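Long-range contact in multi-copper Oxidase CueO (Ochrobactrum, PDB 6EVG), which oxidises lignin model compounds and lignosulfonate, probably passing electrons through its copper centres to dioxygen as laccases do: residues F335-L347 and L395-P407. Numbering follows the deposited sequence.
Sequences FFFDERMAENMKL and LTSGVEMAIAGKP
Glu400 O is gripped from opposite faces of its carbonyl plane: Asn344 ND2 reaches it at 3.0 Å and Arg340 NH1 at 3.1 Å. This joins the start of helix 341-348 to an extended loop, in a domain of the cupredoxin fold usual in multicopper oxidases. An asparagine suits its place because its amide both gives and takes: OD1 accepts from Glu400 N at 3.1 Å, nearly straight at 161°, so the amide pairs with both N and O of one residue, much as a neighbouring strand would. With an alanine in its place, Glu400 N would probably lose its acceptor and Glu400 O one of its two donors, leaving the loop tied to the helix start mainly by Arg340. Arg340, at the N-cap position, bends at chi3 (65°) and holds Glu400 O in its guanidinium plane; Glu400 OE1 lies over one face, where any attraction is probably of charge only. A water bridges Asn344 OD1, Arg340 NH1 and Gly398 O. Further along, Asp338 and Ala402 form a single antiparallel hydrogen-bonded bridge, Asp338 N to Ala402 O at 2.9 Å, while Asp338 OD1 accepts from Arg340 N in an Asx turn. Glu339 points away from the loop, and its OE2 hydrogen-bonds NE2 of His434, a copper ligand whose ring lies nearly parallel to that of Phe337. Branched, apolar Ile403 backs this copper-side aromatic: with CG1 anti to the backbone N (chi1 -164°), the branch lies over one face of the ring, and CD1 meets Phe337 CE2 at 3.6 Å. At the helical end, Leu347 CD2 packs against Val399 CG2 at 3.8 Å.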
ATOM      1  N   PHE A 335      -5.092  -4.958 -20.408  1.00 10.30           N
ATOM      2  CA  PHE A 335      -3.693  -4.762 -20.181  1.00 10.22           C
ATOM      3  C   PHE A 335      -3.036  -6.042 -19.798  1.00 11.35           C
ATOM      4  O   PHE A 335      -3.598  -6.836 -19.010  1.00 13.14           O
ATOM      5  CB  PHE A 335      -3.409  -3.635 -19.151  1.00 11.34           C
ATOM      6  CG  PHE A 335      -3.955  -2.318 -19.568  1.00 10.13           C
ATOM      7  CD1 PHE A 335      -3.285  -1.531 -20.484  1.00 10.78           C
ATOM      8  CD2 PHE A 335      -5.191  -1.888 -19.164  1.00 10.36           C
ATOM      9  CE1 PHE A 335      -3.862  -0.354 -20.938  1.00 11.24           C
ATOM     10  CE2 PHE A 335      -5.765  -0.732 -19.611  1.00 11.28           C
ATOM     11  CZ  PHE A 335      -5.095   0.045 -20.526  1.00 11.15           C
ATOM     12  N   PHE A 336      -1.841  -6.262 -20.281  1.00 10.74           N
ATOM     13  CA  PHE A 336      -0.985  -7.424 -20.027  1.00 11.18           C
ATOM     14  C   PHE A 336       0.300  -6.947 -19.340  1.00 10.55           C
ATOM     15  O   PHE A 336       0.983  -6.022 -19.831  1.00 11.54           O
ATOM     16  CB  PHE A 336      -0.681  -8.143 -21.353  1.00 11.90           C
ATOM     17  CG  PHE A 336       0.293  -9.257 -21.240  1.00 13.09           C
ATOM     18  CD1 PHE A 336       0.108 -10.285 -20.327  1.00 15.66           C
ATOM     19  CD2 PHE A 336       1.436  -9.283 -22.026  1.00 14.80           C
ATOM     20  CE1 PHE A 336       1.012 -11.336 -20.258  1.00 17.09           C
ATOM     21  CE2 PHE A 336       2.361 -10.322 -21.927  1.00 15.01           C
ATOM     22  CZ  PHE A 336       2.100 -11.347 -21.070  1.00 16.50           C
ATOM     23  N   PHE A 337       0.614  -7.551 -18.189  1.00 11.21           N
ATOM     24  CA  PHE A 337       1.859  -7.298 -17.492  1.00 10.97           C
ATOM     25  C   PHE A 337       2.987  -8.036 -18.216  1.00 11.58           C
ATOM     26  O   PHE A 337       3.235  -9.231 -17.995  1.00 13.05           O
ATOM     27  CB  PHE A 337       1.754  -7.766 -16.020  1.00 11.35           C
ATOM     28  CG  PHE A 337       0.794  -6.970 -15.182  1.00 11.61           C
ATOM     29  CD1 PHE A 337      -0.556  -7.198 -15.172  1.00 13.20           C
ATOM     30  CD2 PHE A 337       1.244  -5.930 -14.401  1.00 13.71           C
ATOM     31  CE1 PHE A 337      -1.385  -6.467 -14.327  1.00 15.03           C
ATOM     32  CE2 PHE A 337       0.406  -5.199 -13.602  1.00 14.31           C
ATOM     33  CZ  PHE A 337      -0.915  -5.452 -13.585  1.00 14.63           C
ATOM     34  N   ASP A 338       3.645  -7.299 -19.109  1.00 11.43           N
ATOM     35  CA  ASP A 338       4.608  -7.883 -20.003  1.00 11.82           C
ATOM     36  C   ASP A 338       6.004  -7.755 -19.411  1.00 12.71           C
ATOM     37  O   ASP A 338       6.632  -6.676 -19.447  1.00 12.05           O
ATOM     38  CB  ASP A 338       4.509  -7.190 -21.369  1.00 14.04           C
ATOM     39  CG  ASP A 338       5.262  -7.935 -22.446  1.00 16.77           C
ATOM     40  OD1 ASP A 338       6.059  -8.845 -22.174  1.00 15.04           O
ATOM     41  OD2 ASP A 338       4.999  -7.596 -23.640  1.00 23.27           O
ATOM     42  N   GLU A 339       6.523  -8.877 -18.908  1.00 12.08           N
ATOM     43  CA  GLU A 339       7.834  -8.945 -18.306  1.00 12.50           C
ATOM     44  C   GLU A 339       8.949  -8.969 -19.369  1.00 12.72           C
ATOM     45  O   GLU A 339      10.104  -8.838 -19.007  1.00 14.24           O
ATOM     46  CB  GLU A 339       7.966 -10.191 -17.440  1.00 14.82           C
ATOM     47  CG  GLU A 339       6.996 -10.186 -16.274  1.00 15.75           C
ATOM     48  CD  GLU A 339       6.874 -11.536 -15.513  1.00 15.71           C
ATOM     49  OE1 GLU A 339       7.933 -12.148 -15.254  1.00 17.98           O
ATOM     50  OE2 GLU A 339       5.679 -11.950 -15.155  1.00 18.46           O
ATOM     51  N   ARG A 340       8.620  -9.145 -20.651  1.00 13.69           N
ATOM     52  CA  ARG A 340       9.590  -9.184 -21.746  1.00 15.39           C
ATOM     53  C   ARG A 340      10.749 -10.112 -21.419  1.00 15.75           C
ATOM     54  O   ARG A 340      11.910  -9.790 -21.586  1.00 18.14           O
ATOM     55  CB  ARG A 340      10.089  -7.769 -22.114  1.00 16.56           C
ATOM     56  CG  ARG A 340       8.936  -6.869 -22.585  1.00 19.02           C
ATOM     57  CD  ARG A 340       9.409  -5.477 -23.007  1.00 22.33           C
ATOM     58  NE  ARG A 340      10.268  -5.473 -24.175  1.00 27.05           N
ATOM     59  CZ  ARG A 340      11.616  -5.497 -24.185  1.00 30.61           C
ATOM     60  NH1 ARG A 340      12.369  -5.559 -23.064  1.00 30.46           N
ATOM     61  NH2 ARG A 340      12.229  -5.454 -25.367  1.00 35.97           N
ATOM     62  N   MET A 341      10.411 -11.308 -20.918  1.00 15.95           N
ATOM     63  CA  MET A 341      11.430 -12.180 -20.412  1.00 17.52           C
ATOM     64  C   MET A 341      12.407 -12.609 -21.466  1.00 17.17           C
ATOM     65  O   MET A 341      13.575 -12.672 -21.172  1.00 21.81           O
ATOM     66  CB  MET A 341      10.820 -13.401 -19.727  1.00 19.56           C
ATOM     67  CG  MET A 341      11.858 -14.203 -18.952  1.00 25.20           C
ATOM     68  SD  MET A 341      11.148 -15.429 -17.840  1.00 33.02           S
ATOM     69  CE  MET A 341      10.333 -14.383 -16.641  1.00 32.42           C
ATOM     70  N   ALA A 342      11.957 -12.933 -22.668  1.00 17.58           N
ATOM     71  CA  ALA A 342      12.890 -13.386 -23.691  1.00 20.75           C
ATOM     72  C   ALA A 342      13.919 -12.315 -23.992  1.00 22.98           C
ATOM     73  O   ALA A 342      15.124 -12.625 -24.152  1.00 29.58           O
ATOM     74  CB  ALA A 342      12.125 -13.820 -24.931  1.00 22.29           C
ATOM     75  N   GLU A 343      13.491 -11.043 -24.000  1.00 25.86           N
ATOM     76  CA  GLU A 343      14.445  -9.973 -24.329  1.00 25.79           C
ATOM     77  C   GLU A 343      15.357  -9.684 -23.134  1.00 22.53           C
ATOM     78  O   GLU A 343      16.541  -9.467 -23.291  1.00 26.76           O
ATOM     79  CB  GLU A 343      13.643  -8.759 -24.832  1.00 29.21           C
ATOM     80  CG  GLU A 343      12.981  -8.960 -26.229  1.00 33.92           C
ATOM     81  CD  GLU A 343      13.905  -9.176 -27.509  1.00 36.60           C
ATOM     82  OE1 GLU A 343      15.094  -8.754 -27.552  1.00 44.45           O
ATOM     83  OE2 GLU A 343      13.437  -9.756 -28.555  1.00 41.08           O
ATOM     84  N   ASN A 344      14.809  -9.639 -21.911  1.00 22.73           N
ATOM     85  CA  ASN A 344      15.609  -9.403 -20.718  1.00 23.82           C
ATOM     86  C   ASN A 344      16.542 -10.577 -20.366  1.00 24.25           C
ATOM     87  O   ASN A 344      17.634 -10.335 -19.867  1.00 25.87           O
ATOM     88  CB  ASN A 344      14.702  -9.069 -19.539  1.00 21.07           C
ATOM     89  CG  ASN A 344      13.994  -7.734 -19.714  1.00 20.24           C
ATOM     90  OD1 ASN A 344      14.573  -6.759 -20.238  1.00 21.01           O
ATOM     91  ND2 ASN A 344      12.763  -7.679 -19.264  1.00 20.02           N
ATOM     92  N   MET A 345      16.169 -11.843 -20.630  1.00 26.78           N
ATOM     93  CA  MET A 345      17.090 -12.990 -20.330  1.00 26.54           C
ATOM     94  C   MET A 345      18.248 -12.967 -21.285  1.00 26.67           C
ATOM     95  O   MET A 345      19.406 -13.335 -20.938  1.00 26.84           O
ATOM     96  CB  MET A 345      16.336 -14.343 -20.385  1.00 30.15           C
ATOM     97  CG  MET A 345      15.503 -14.674 -19.145  1.00 31.51           C
ATOM     98  SD  MET A 345      16.329 -14.979 -17.527  1.00 33.81           S
ATOM     99  CE  MET A 345      17.126 -16.507 -18.002  1.00 39.70           C
ATOM    100  N   LYS A 346      17.986 -12.502 -22.503  1.00 25.74           N
ATOM    101  CA  LYS A 346      19.065 -12.353 -23.468  1.00 28.29           C
ATOM    102  C   LYS A 346      20.094 -11.345 -22.951  1.00 25.62           C
ATOM    103  O   LYS A 346      21.273 -11.586 -23.060  1.00 26.69           O
ATOM    104  CB  LYS A 346      18.499 -11.873 -24.783  1.00 31.46           C
ATOM    105  CG  LYS A 346      19.549 -11.749 -25.832  1.00 32.27           C
ATOM    106  CD  LYS A 346      18.920 -11.532 -27.175  1.00 33.49           C
ATOM    107  CE  LYS A 346      20.034 -11.274 -28.195  1.00 33.84           C
ATOM    108  NZ  LYS A 346      19.515 -11.073 -29.543  1.00 31.16           N
ATOM    109  N   LEU A 347      19.624 -10.285 -22.333  1.00 24.70           N
ATOM    110  CA  LEU A 347      20.486  -9.285 -21.727  1.00 23.71           C
ATOM    111  C   LEU A 347      21.310  -9.898 -20.636  1.00 26.23           C
ATOM    112  O   LEU A 347      22.501  -9.698 -20.592  1.00 30.18           O
ATOM    113  CB  LEU A 347      19.604  -8.144 -21.192  1.00 27.64           C
ATOM    114  CG  LEU A 347      20.243  -6.976 -20.497  1.00 29.13           C
ATOM    115  CD1 LEU A 347      21.168  -6.205 -21.443  1.00 36.43           C
ATOM    116  CD2 LEU A 347      19.097  -6.119 -19.970  1.00 31.71           C
ATOM    117  N   LEU A 395      17.213   2.422 -14.632  1.00 15.65           N
ATOM    118  CA  LEU A 395      17.200   3.224 -15.872  1.00 17.55           C
ATOM    119  C   LEU A 395      18.325   2.905 -16.809  1.00 17.82           C
ATOM    120  O   LEU A 395      18.146   3.135 -18.019  1.00 22.88           O
ATOM    121  CB  LEU A 395      17.127   4.739 -15.608  1.00 21.25           C
ATOM    122  CG  LEU A 395      15.796   5.187 -15.009  1.00 22.55           C
ATOM    123  CD1 LEU A 395      15.810   6.676 -14.770  1.00 28.20           C
ATOM    124  CD2 LEU A 395      14.606   4.818 -15.925  1.00 25.54           C
ATOM    125  N   THR A 396      19.480   2.491 -16.297  1.00 17.52           N
ATOM    126  CA  THR A 396      20.648   2.227 -17.130  1.00 19.05           C
ATOM    127  C   THR A 396      20.921   0.727 -17.319  1.00 17.65           C
ATOM    128  O   THR A 396      21.885   0.356 -18.003  1.00 20.45           O
ATOM    129  CB  THR A 396      21.893   2.869 -16.550  1.00 21.31           C
ATOM    130  OG1 THR A 396      22.121   2.353 -15.240  1.00 25.47           O
ATOM    131  CG2 THR A 396      21.770   4.382 -16.510  1.00 26.11           C
ATOM    132  N   SER A 397      20.071  -0.138 -16.782  1.00 15.53           N
ATOM    133  CA  SER A 397      20.296  -1.579 -16.830  1.00 15.31           C
ATOM    134  C   SER A 397      20.079  -2.198 -18.192  1.00 17.09           C
ATOM    135  O   SER A 397      20.534  -3.328 -18.420  1.00 19.53           O
ATOM    136  CB  SER A 397      19.379  -2.264 -15.810  1.00 16.35           C
ATOM    137  OG  SER A 397      18.023  -2.158 -16.193  1.00 14.94           O
ATOM    138  N   GLY A 398      19.252  -1.563 -19.015  1.00 15.37           N
ATOM    139  CA  GLY A 398      18.751  -2.234 -20.236  1.00 17.69           C
ATOM    140  C   GLY A 398      17.532  -3.069 -20.093  1.00 16.20           C
ATOM    141  O   GLY A 398      16.946  -3.462 -21.107  1.00 19.67           O
ATOM    142  N   VAL A 399      17.116  -3.356 -18.858  1.00 15.23           N
ATOM    143  CA  VAL A 399      15.921  -4.147 -18.659  1.00 14.58           C
ATOM    144  C   VAL A 399      14.720  -3.274 -18.953  1.00 14.08           C
ATOM    145  O   VAL A 399      14.660  -2.108 -18.498  1.00 15.54           O
ATOM    146  CB  VAL A 399      15.872  -4.630 -17.172  1.00 14.91           C
ATOM    147  CG1 VAL A 399      14.562  -5.290 -16.851  1.00 16.86           C
ATOM    148  CG2 VAL A 399      17.069  -5.512 -16.836  1.00 15.91           C
ATOM    149  N   GLU A 400      13.723  -3.803 -19.639  1.00 14.78           N
ATOM    150  CA  GLU A 400      12.496  -3.094 -19.943  1.00 15.08           C
ATOM    151  C   GLU A 400      11.307  -4.005 -19.760  1.00 13.52           C
ATOM    152  O   GLU A 400      11.373  -5.198 -20.098  1.00 16.33           O
ATOM    153  CB  GLU A 400      12.490  -2.499 -21.361  1.00 17.62           C
ATOM    154  CG  GLU A 400      13.645  -1.533 -21.711  1.00 20.46           C
ATOM    155  CD  GLU A 400      13.591  -1.028 -23.159  1.00 32.20           C
ATOM    156  OE1 GLU A 400      12.806  -1.524 -23.977  1.00 37.11           O
ATOM    157  OE2 GLU A 400      14.408  -0.187 -23.524  1.00 36.88           O
ATOM    158  N   MET A 401      10.197  -3.458 -19.292  1.00 12.22           N
ATOM    159  CA  MET A 401       8.916  -4.147 -19.186  1.00 11.38           C
ATOM    160  C   MET A 401       7.834  -3.167 -19.591  1.00 10.89           C
ATOM    161  O   MET A 401       8.083  -1.947 -19.797  1.00 11.94           O
ATOM    162  CB  MET A 401       8.708  -4.644 -17.746  1.00 11.46           C
ATOM    163  CG  MET A 401       9.689  -5.659 -17.342  1.00 12.52           C
ATOM    164  SD  MET A 401       9.331  -6.295 -15.683  1.00 12.50           S
ATOM    165  CE  MET A 401      10.713  -7.321 -15.451  1.00 14.66           C
ATOM    166  N   ALA A 402       6.613  -3.624 -19.663  1.00 10.78           N
ATOM    167  CA  ALA A 402       5.492  -2.793 -20.092  1.00 10.64           C
ATOM    168  C   ALA A 402       4.211  -3.263 -19.466  1.00 10.40           C
ATOM    169  O   ALA A 402       4.019  -4.462 -19.182  1.00 13.27           O
ATOM    170  CB  ALA A 402       5.321  -2.804 -21.617  1.00 12.46           C
ATOM    171  N   ILE A 403       3.282  -2.338 -19.269  1.00  9.81           N
ATOM    172  CA  ILE A 403       1.893  -2.614 -18.960  1.00  9.96           C
ATOM    173  C   ILE A 403       0.925  -2.231 -20.089  1.00 10.48           C
ATOM    174  O   ILE A 403      -0.124  -2.854 -20.271  1.00 11.06           O
ATOM    175  CB  ILE A 403       1.438  -2.011 -17.587  1.00 10.35           C
ATOM    176  CG1 ILE A 403       0.128  -2.626 -17.079  1.00 12.03           C
ATOM    177  CG2 ILE A 403       1.362  -0.504 -17.602  1.00  9.89           C
ATOM    178  CD1 ILE A 403      -0.163  -2.261 -15.633  1.00 14.05           C
ATOM    179  N   ALA A 404       1.275  -1.177 -20.836  1.00 10.65           N
ATOM    180  CA  ALA A 404       0.447  -0.675 -21.931  1.00 11.40           C
ATOM    181  C   ALA A 404       1.090  -0.849 -23.288  1.00 13.00           C
ATOM    182  O   ALA A 404       1.138   0.092 -24.121  1.00 15.98           O
ATOM    183  CB  ALA A 404       0.036   0.757 -21.687  1.00 13.13           C
ATOM    184  N   GLY A 405       1.673  -2.015 -23.526  1.00 13.63           N
ATOM    185  CA  GLY A 405       2.214  -2.320 -24.888  1.00 13.48           C
ATOM    186  C   GLY A 405       3.661  -2.004 -25.029  1.00 13.63           C
ATOM    187  O   GLY A 405       4.490  -2.859 -25.312  1.00 17.75           O
ATOM    188  N   LYS A 406       3.988  -0.738 -24.826  1.00 13.77           N
ATOM    189  CA  LYS A 406       5.373  -0.263 -24.799  1.00 14.30           C
ATOM    190  C   LYS A 406       5.722   0.190 -23.373  1.00 12.75           C
ATOM    191  O   LYS A 406       4.860   0.625 -22.606  1.00 12.93           O
ATOM    192  CB  LYS A 406       5.531   0.947 -25.716  1.00 16.93           C
ATOM    193  CG  LYS A 406       5.461   0.577 -27.195  1.00 20.80           C
ATOM    194  CD  LYS A 406       5.781   1.798 -28.091  1.00 25.36           C
ATOM    195  CE  LYS A 406       5.701   1.543 -29.576  1.00 29.75           C
ATOM    196  NZ  LYS A 406       6.753   0.605 -30.017  1.00 34.61           N
ATOM    197  N   PRO A 407       7.022   0.124 -23.010  1.00 13.57           N
ATOM    198  CA  PRO A 407       7.446   0.645 -21.721  1.00 13.53           C
ATOM    199  C   PRO A 407       7.001   2.076 -21.455  1.00 12.63           C
ATOM    200  O   PRO A 407       6.946   2.894 -22.384  1.00 13.31           O
ATOM    201  CB  PRO A 407       8.971   0.469 -21.743  1.00 15.03           C
ATOM    202  CG  PRO A 407       9.198  -0.624 -22.737  1.00 16.37           C
ATOM    203  CD  PRO A 407       8.163  -0.380 -23.775  1.00 15.69           C
TER
HETATM  204  O   HOH W   1      -1.007  -4.461 -22.475  1.00 12.07           O
HETATM  205  O   HOH W   2       2.051  -4.475 -22.000  1.00 13.28           O
HETATM  206  O   HOH W   3      15.566  -5.533 -22.362  1.00 37.31           O